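Local coordinates for protein chorismate mutase (Helicobacter pylori, PDB 6AL9) that probably acts as a chorismate mutase, isomerising chorismate to prephenate, with its all-helical chain paired with a second copy, at residues L56-S60 with L72-Y76. Residue numbers count along the deposited sequence, not the author numbering.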
# COMPACT_ATOMS: atom_id res chain seq x y z
N LEU B 56 7.43 -9.09 6.83
CA LEU B 56 6.10 -9.72 6.94
C LEU B 56 5.85 -10.36 8.31
O LEU B 56 4.80 -10.15 8.91
CB LEU B 56 5.89 -10.75 5.81
CG LEU B 56 5.48 -10.08 4.49
CD1 LEU B 56 5.61 -10.98 3.27
CD2 LEU B 56 4.06 -9.57 4.56
N LYS B 57 6.82 -11.13 8.80
CA LYS B 57 6.72 -11.76 10.10
C LYS B 57 6.42 -10.72 11.16
O LYS B 57 5.43 -10.81 11.90
CB LYS B 57 8.02 -12.50 10.42
CG LYS B 57 7.85 -13.99 10.67
CD LYS B 57 9.18 -14.74 10.58
CE LYS B 57 9.65 -14.84 9.13
NZ LYS B 57 11.05 -15.33 8.95
N ARG B 58 7.28 -9.71 11.23
CA ARG B 58 7.13 -8.68 12.26
C ARG B 58 5.72 -8.04 12.15
O ARG B 58 4.97 -8.02 13.13
CB ARG B 58 8.24 -7.65 12.13
CG ARG B 58 8.17 -6.51 13.13
CD ARG B 58 9.25 -5.45 12.84
NE ARG B 58 8.94 -4.61 11.68
CZ ARG B 58 8.04 -3.62 11.66
NH1 ARG B 58 7.32 -3.35 12.73
NH2 ARG B 58 7.85 -2.92 10.55
N LEU B 59 5.36 -7.58 10.95
CA LEU B 59 4.03 -6.95 10.75
C LEU B 59 2.84 -7.87 11.07
O LEU B 59 1.81 -7.41 11.57
CB LEU B 59 3.87 -6.44 9.31
CG LEU B 59 4.81 -5.33 8.91
CD1 LEU B 59 4.88 -5.24 7.39
CD2 LEU B 59 4.37 -4.01 9.54
N SER B 60 2.98 -9.17 10.78
CA SER B 60 1.97 -10.16 11.11
C SER B 60 1.64 -10.24 12.60
O SER B 60 0.52 -10.57 12.97
CB SER B 60 2.42 -11.53 10.65
OG SER B 60 2.36 -11.58 9.25
N LEU B 72 -1.64 -9.01 4.16
CA LEU B 72 -0.30 -8.42 4.22
C LEU B 72 0.59 -8.98 3.13
O LEU B 72 1.30 -8.22 2.48
CB LEU B 72 0.35 -8.61 5.59
CG LEU B 72 -0.10 -7.65 6.71
CD1 LEU B 72 0.17 -8.20 8.10
CD2 LEU B 72 0.53 -6.28 6.55
N THR B 73 0.54 -10.30 2.94
CA THR B 73 1.33 -10.97 1.92
C THR B 73 1.00 -10.39 0.54
O THR B 73 1.89 -10.02 -0.20
CB THR B 73 1.12 -12.51 1.93
OG1 THR B 73 1.64 -13.08 3.15
CG2 THR B 73 1.82 -13.17 0.75
N GLY B 74 -0.27 -10.24 0.22
CA GLY B 74 -0.65 -9.65 -1.06
C GLY B 74 -0.21 -8.21 -1.15
O GLY B 74 0.44 -7.80 -2.11
N PHE B 75 -0.59 -7.42 -0.16
CA PHE B 75 -0.14 -6.05 -0.12
C PHE B 75 1.39 -5.90 -0.36
O PHE B 75 1.83 -5.15 -1.25
CB PHE B 75 -0.52 -5.41 1.21
CG PHE B 75 -0.31 -3.92 1.25
CD1 PHE B 75 -1.03 -3.09 0.42
CD2 PHE B 75 0.61 -3.37 2.12
CE1 PHE B 75 -0.86 -1.70 0.47
CE2 PHE B 75 0.80 -2.00 2.17
CZ PHE B 75 0.06 -1.16 1.34
N TYR B 76 2.18 -6.60 0.44
CA TYR B 76 3.62 -6.39 0.40
C TYR B 76 4.30 -7.06 -0.75
O TYR B 76 5.35 -6.63 -1.14
CB TYR B 76 4.29 -6.72 1.74
CG TYR B 76 4.31 -5.51 2.64
CD1 TYR B 76 5.27 -4.51 2.47
CD2 TYR B 76 3.33 -5.30 3.60
CE1 TYR B 76 5.28 -3.39 3.26
CE2 TYR B 76 3.34 -4.18 4.39
CZ TYR B 76 4.32 -3.24 4.21
OH TYR B 76 4.33 -2.11 4.99
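An apolar helix-helix contact joins the C-terminal part of helix 49-61 to the N-terminal part of helix 69-93, the two helices linked by a short connection. The segment axes come no closer than 10.9 Å and run at 134° to each other, so side chains bridge the gap; the two segments together bury 282 Å², with no hydrogen bond between them. L56 leaves its helix sideways, yet its branched end reaches across: CD2 lies 4.0 Å from CB of L72, 4.0 Å from CB of Y76 and 3.7 Å from the backbone O of L72. One turn on, L59 points toward the other helix, placing its CD1 3.5 Å from CE2 of Y76, while its CB sits 4.3 Å from CD1 of L72. L72 and Y76, themselves one turn apart, each meet both leucines. The exposed S60 and T73 border the contact. The S60 hydroxyl turns back onto its own helix, where OG donates to O of L56 at 2.8 Å, and T73 OG1 is hydrogen-bonded to O of G69. S24 of the second subunit packs on L59, L72 and Y76, and R58 NH1 bonds to OD1 of N21 of that subunit, so the hairpin closes against the partner's long helix. The Y76 side chain lies about 7 Å from bound p-hydroxybenzoic acid, so the contact sits close to the ligand pocket. Three helices per chain, interlocked in a dimer, are characteristic of the all-helical AroQ (type II) chorismate mutase fold, whose second and third helices meet here.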